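PDB 1VHS: putative phosphinothricin acetyltransferase YwnH from Bacillus subtilis, which probably inactivates the herbicidal antibiotic phosphinothricin by transferring an acetyl group to it from acetyl-CoA. Local coordinates for residues A[51-55]-A[67-72]; A[114-118]-A[160-165]. All blocks are in the same frame, centred on the assembly; numbering follows the deposited sequence.

How the contacts relate
Both contacts are antiparallel strand pairings in the same mixed sheet of the GNAT fold, yet they use different strands. Contact 1 pairs the neighbours of a hairpin and is largely buried; its side chains are aromatic and aliphatic, and its polar groups are mostly held by other parts of the chain. Contact 2 joins strands far apart in sequence, lies nearer the surface, and mixes a pair of leucines with charged, hydroxyl and water-bridged groups. Strand 82-89 runs between the two pairs, but side chains reach past it: Ile115 packs on Arg52 and Phe70, and Phe70 also meets Leu118.

Contact 1 of 2, residues A[51-55]-A[67-72]; sequences SRPLY and WISFET
The rings of Tyr55 and Phe70 meet at an oblique angle, with CE1 of Tyr55 3.8 Å from CE1 of Phe70. The carbonyl oxygen of Pro53 lies in the plane of the Phe70 ring at its edge, 3.6 Å from CD1, while Ile68 O lies at the edge of the Tyr55 ring, near its plane. The indole of Trp67 receives the methyl CD1 of Leu54 obliquely at CE3, 3.5 Å away. With Leu54 CG anti to the backbone N (chi1 175°) and chi2 at 62°, that methyl also packs against Ser69 CB; a flexible aliphatic chain suits a place between an indole and a short serine. In the guanidinium plane of Arg52 lies Ser51 O, which accepts from NH2 at 2.6 Å; NH2 also bonds Leu113 O, and the aliphatic chain passes Phe70 and Thr72.

The backbones form an antiparallel ladder. Tyr55 and Ile68 are a hydrogen-bonded pair: Tyr55 N gives an almost straight bond (173°) to Ile68 O at 2.8 Å, and Ile68 N returns one to Tyr55 O. Phe70 N adds a third, to Pro53 O: Pro53 has no N-H, but its carbonyl can still accept. The Ser69 hydroxyl donates to Glu71 OE2, 2.8 Å from OG.

The pair belongs to the hairpin of strands 54-58 and 64-72. Tyr55, Ile68 and Phe70 face helix 98-109, whereas Trp67 stacks on Tyr88, a predicted acetyl-CoA-binding residue, and also meets Trp44. Strands 4-7 and 82-89 flank the hairpin, one on either side.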
loop_
_atom_site.group_PDB
_atom_site.type_symbol
_atom_site.label_atom_id
_atom_site.label_comp_id
_atom_site.label_asym_id
_atom_site.label_seq_id
_atom_site.Cartn_x
_atom_site.Cartn_y
_atom_site.Cartn_z
ATOM N N SER A 51 3.805 14.978 -5.009
ATOM C CA SER A 51 2.926 15.038 -3.842
ATOM C C SER A 51 2.302 13.681 -3.498
ATOM O O SER A 51 1.848 13.472 -2.375
ATOM C CB SER A 51 1.812 16.070 -4.064
ATOM O OG SER A 51 0.915 15.655 -5.080
ATOM N N ARG A 52 2.276 12.769 -4.467
ATOM C CA ARG A 52 1.719 11.426 -4.272
ATOM C C ARG A 52 2.759 10.452 -4.816
ATOM O O ARG A 52 2.607 9.876 -5.893
ATOM C CB ARG A 52 0.396 11.303 -5.026
ATOM C CG ARG A 52 -0.657 12.302 -4.532
ATOM C CD ARG A 52 -1.104 11.981 -3.109
ATOM N NE ARG A 52 -2.081 12.941 -2.592
ATOM C CZ ARG A 52 -1.771 14.091 -2.001
ATOM N NH1 ARG A 52 -2.738 14.892 -1.570
ATOM N NH2 ARG A 52 -0.502 14.443 -1.827
ATOM N N PRO A 53 3.836 10.251 -4.055
ATOM C CA PRO A 53 4.916 9.361 -4.470
ATOM C C PRO A 53 4.894 7.895 -4.098
ATOM O O PRO A 53 4.051 7.414 -3.338
ATOM C CB PRO A 53 6.146 10.057 -3.908
ATOM C CG PRO A 53 5.639 10.569 -2.590
ATOM C CD PRO A 53 4.206 11.010 -2.844
ATOM N N LEU A 54 5.858 7.198 -4.685
ATOM C CA LEU A 54 6.083 5.791 -4.449
ATOM C C LEU A 54 7.462 5.741 -3.811
ATOM O O LEU A 54 8.430 6.254 -4.377
ATOM C CB LEU A 54 6.102 5.014 -5.768
ATOM C CG LEU A 54 6.450 3.530 -5.631
ATOM C CD1 LEU A 54 5.394 2.843 -4.772
ATOM C CD2 LEU A 54 6.520 2.883 -7.013
ATOM N N TYR A 55 7.541 5.163 -2.619
ATOM C CA TYR A 55 8.813 5.028 -1.922
ATOM C C TYR A 55 9.180 3.559 -1.846
ATOM O O TYR A 55 8.308 2.704 -1.728
ATOM C CB TYR A 55 8.725 5.549 -0.489
ATOM C CG TYR A 55 8.445 7.021 -0.361
ATOM C CD1 TYR A 55 7.136 7.500 -0.338
ATOM C CD2 TYR A 55 9.486 7.941 -0.267
ATOM C CE1 TYR A 55 6.870 8.857 -0.220
ATOM C CE2 TYR A 55 9.229 9.307 -0.152
ATOM C CZ TYR A 55 7.920 9.756 -0.130
ATOM O OH TYR A 55 7.657 11.104 -0.041
ATOM N N TRP A 67 7.625 -1.538 -0.422
ATOM C CA TRP A 67 7.326 -0.225 -0.958
ATOM C C TRP A 67 6.049 0.362 -0.386
ATOM O O TRP A 67 5.190 -0.363 0.121
ATOM C CB TRP A 67 7.273 -0.226 -2.500
ATOM C CG TRP A 67 6.411 -1.270 -3.180
ATOM C CD1 TRP A 67 6.807 -2.502 -3.616
ATOM C CD2 TRP A 67 5.047 -1.120 -3.595
ATOM N NE1 TRP A 67 5.781 -3.123 -4.286
ATOM C CE2 TRP A 67 4.688 -2.297 -4.288
ATOM C CE3 TRP A 67 4.094 -0.100 -3.453
ATOM C CZ2 TRP A 67 3.418 -2.486 -4.842
ATOM C CZ3 TRP A 67 2.830 -0.285 -4.004
ATOM C CH2 TRP A 67 2.504 -1.470 -4.691
ATOM N N ILE A 68 5.963 1.685 -0.446
ATOM C CA ILE A 68 4.812 2.439 0.048
ATOM C C ILE A 68 4.362 3.351 -1.081
ATOM O O ILE A 68 5.150 4.138 -1.609
ATOM C CB ILE A 68 5.181 3.334 1.244
ATOM C CG1 ILE A 68 5.843 2.515 2.350
ATOM C CG2 ILE A 68 3.927 4.009 1.792
ATOM C CD1 ILE A 68 6.359 3.382 3.491
ATOM N N SER A 69 3.094 3.250 -1.448
ATOM C CA SER A 69 2.556 4.055 -2.530
ATOM C C SER A 69 1.438 4.959 -2.039
ATOM O O SER A 69 0.550 4.505 -1.319
ATOM C CB SER A 69 2.009 3.134 -3.633
ATOM O OG SER A 69 1.230 3.849 -4.579
ATOM N N PHE A 70 1.502 6.240 -2.401
ATOM C CA PHE A 70 0.437 7.176 -2.054
ATOM C C PHE A 70 -0.293 7.394 -3.375
ATOM O O PHE A 70 0.332 7.658 -4.401
ATOM C CB PHE A 70 0.980 8.506 -1.537
ATOM C CG PHE A 70 1.558 8.424 -0.155
ATOM C CD1 PHE A 70 2.911 8.164 0.035
ATOM C CD2 PHE A 70 0.738 8.571 0.958
ATOM C CE1 PHE A 70 3.442 8.048 1.322
ATOM C CE2 PHE A 70 1.256 8.456 2.252
ATOM C CZ PHE A 70 2.610 8.194 2.433
ATOM N N GLU A 71 -1.611 7.259 -3.360
ATOM C CA GLU A 71 -2.380 7.425 -4.586
ATOM C C GLU A 71 -3.574 8.327 -4.373
ATOM O O GLU A 71 -4.081 8.446 -3.258
ATOM C CB GLU A 71 -2.823 6.055 -5.096
ATOM C CG GLU A 71 -1.655 5.193 -5.564
ATOM C CD GLU A 71 -2.028 3.741 -5.754
ATOM O OE1 GLU A 71 -3.060 3.470 -6.404
ATOM O OE2 GLU A 71 -1.280 2.868 -5.260
ATOM N N THR A 72 -4.008 8.982 -5.446
ATOM C CA THR A 72 -5.155 9.877 -5.374
ATOM C C THR A 72 -6.411 9.059 -5.133
ATOM O O THR A 72 -6.486 7.892 -5.528
ATOM C CB THR A 72 -5.343 10.655 -6.688
ATOM O OG1 THR A 72 -5.589 9.732 -7.756
ATOM C CG2 THR A 72 -4.108 11.465 -7.004
#

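Contact 2 of 2, residues A[114-118]-A[160-165]; sequences GIRSL and LGRELS
Leu118 and Arg162 form a hydrogen-bonded antiparallel pair in the GNAT sheet, joining strand 117-123 to strand 153-163, itself next to the outermost strand 139-150. Along 160-165, Leu160 turns its side chain to Leu130 and Phe133 of helix 127-135, where a bulky apolar residue fits. Gly161 follows, its CA making a CA-H...O contact with Leu118 O. Arg162 N then donates to Leu118 O at 2.9 Å, and Arg162 O accepts from Leu118 N in a nearly straight bond (176°). The long arginine chain leads away toward the loop after helix 127-135, where it packs on Phe138 and NH2 makes a weak hydrogen bond to His136 O.

Glu163 pairs with Ser117 on the other face, without direct bonding between the side chains. Instead a water donates to Glu163 OE1 and also bonds Ser117 OG, 2.7 Å away; polar residues suit this more open face. Glu163 CG also lies 4.0 Å from Arg116 CG. At Leu164 the strand has ended, yet its N still bonds Arg116 O at 2.7 Å. With CG anti to its own carbonyl carbon (chi1 -61°), Leu164 has CD2 near Ile115 O, while CD1 touches both Leu118 CB, at 3.7 Å, and Arg116 O, at 3.4 Å. Leu164 thereby covers Leu118 on the face that also carries Arg162, an apolar residue suited to this partly buried place. Ser165 lies along the aliphatic part of Arg116, and a water that donates to Ile115 O at 2.7 Å also bonds Ser165 OG at 2.9 Å.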
loop_
_atom_site.group_PDB
_atom_site.type_symbol
_atom_site.label_atom_id
_atom_site.label_comp_id
_atom_site.label_asym_id
_atom_site.label_seq_id
_atom_site.Cartn_x
_atom_site.Cartn_y
_atom_site.Cartn_z
ATOM N N GLY A 114 0.701 17.106 2.212
ATOM C CA GLY A 114 -0.532 17.868 2.159
ATOM C C GLY A 114 -1.766 16.987 2.290
ATOM O O GLY A 114 -2.880 17.407 1.983
ATOM N N ILE A 115 -1.570 15.759 2.753
ATOM C CA ILE A 115 -2.679 14.823 2.918
ATOM C C ILE A 115 -3.371 15.017 4.265
ATOM O O ILE A 115 -2.727 14.981 5.312
ATOM C CB ILE A 115 -2.181 13.374 2.836
ATOM C CG1 ILE A 115 -1.581 13.116 1.453
ATOM C CG2 ILE A 115 -3.336 12.408 3.112
ATOM C CD1 ILE A 115 -0.770 11.837 1.373
ATOM N N ARG A 116 -4.685 15.228 4.225
ATOM C CA ARG A 116 -5.481 15.410 5.437
ATOM C C ARG A 116 -6.180 14.116 5.846
ATOM O O ARG A 116 -6.263 13.790 7.031
ATOM C CB ARG A 116 -6.527 16.508 5.229
ATOM C CG ARG A 116 -7.503 16.651 6.389
ATOM C CD ARG A 116 -8.315 17.932 6.286
ATOM N NE ARG A 116 -9.042 18.034 5.023
ATOM C CZ ARG A 116 -9.723 19.111 4.644
ATOM N NH1 ARG A 116 -10.357 19.125 3.479
ATOM N NH2 ARG A 116 -9.765 20.179 5.431
ATOM N N SER A 117 -6.684 13.379 4.863
ATOM C CA SER A 117 -7.373 12.113 5.127
ATOM C C SER A 117 -6.661 11.009 4.369
ATOM O O SER A 117 -6.503 11.080 3.152
ATOM C CB SER A 117 -8.840 12.188 4.673
ATOM O OG SER A 117 -9.515 13.261 5.319
ATOM N N LEU A 118 -6.226 9.988 5.093
ATOM C CA LEU A 118 -5.514 8.880 4.481
ATOM C C LEU A 118 -6.337 7.607 4.643
ATOM O O LEU A 118 -6.781 7.296 5.734
ATOM C CB LEU A 118 -4.145 8.730 5.151
ATOM C CG LEU A 118 -3.111 7.814 4.503
ATOM C CD1 LEU A 118 -2.829 8.286 3.084
ATOM C CD2 LEU A 118 -1.829 7.818 5.343
ATOM N N LEU A 160 -10.253 1.498 5.732
ATOM C CA LEU A 160 -9.891 2.102 7.007
ATOM C C LEU A 160 -9.414 3.507 6.714
ATOM O O LEU A 160 -8.752 3.755 5.701
ATOM C CB LEU A 160 -8.778 1.302 7.691
ATOM C CG LEU A 160 -9.205 0.111 8.554
ATOM C CD1 LEU A 160 -10.056 -0.856 7.769
ATOM C CD2 LEU A 160 -7.952 -0.577 9.084
ATOM N N GLY A 161 -9.758 4.440 7.587
ATOM C CA GLY A 161 -9.336 5.796 7.344
ATOM C C GLY A 161 -8.854 6.508 8.581
ATOM O O GLY A 161 -9.152 6.114 9.703
ATOM N N ARG A 162 -8.085 7.562 8.360
ATOM C CA ARG A 162 -7.584 8.361 9.458
ATOM C C ARG A 162 -7.400 9.791 9.012
ATOM O O ARG A 162 -6.829 10.045 7.951
ATOM C CB ARG A 162 -6.244 7.840 9.968
ATOM C CG ARG A 162 -5.640 8.833 10.960
ATOM C CD ARG A 162 -4.390 8.353 11.610
ATOM N NE ARG A 162 -3.746 9.461 12.311
ATOM C CZ ARG A 162 -2.495 9.427 12.748
ATOM N NH1 ARG A 162 -1.975 10.482 13.364
ATOM N NH2 ARG A 162 -1.771 8.332 12.569
ATOM N N GLU A 163 -7.895 10.725 9.816
ATOM C CA GLU A 163 -7.723 12.130 9.497
ATOM C C GLU A 163 -6.468 12.561 10.241
ATOM O O GLU A 163 -6.390 12.456 11.466
ATOM C CB GLU A 163 -8.920 12.961 9.949
ATOM C CG GLU A 163 -8.862 14.387 9.424
ATOM C CD GLU A 163 -10.174 15.117 9.577
ATOM O OE1 GLU A 163 -11.221 14.535 9.224
ATOM O OE2 GLU A 163 -10.153 16.275 10.039
ATOM N N LEU A 164 -5.482 13.020 9.481
ATOM C CA LEU A 164 -4.200 13.439 10.028
ATOM C C LEU A 164 -4.219 14.871 10.526
ATOM O O LEU A 164 -3.781 15.157 11.640
ATOM C CB LEU A 164 -3.114 13.302 8.959
ATOM C CG LEU A 164 -2.821 11.918 8.370
ATOM C CD1 LEU A 164 -4.079 11.275 7.817
ATOM C CD2 LEU A 164 -1.795 12.077 7.270
ATOM N N SER A 165 -4.730 15.768 9.693
ATOM C CA SER A 165 -4.779 17.183 10.019
ATOM C C SER A 165 -5.515 17.510 11.309
ATOM O O SER A 165 -6.622 17.027 11.553
ATOM C CB SER A 165 -5.397 17.963 8.856
ATOM O OG SER A 165 -4.578 17.866 7.703
HETATM O O HOH W 1 -1.951 16.777 7.123
HETATM O O HOH W 2 -11.344 12.475 7.161
#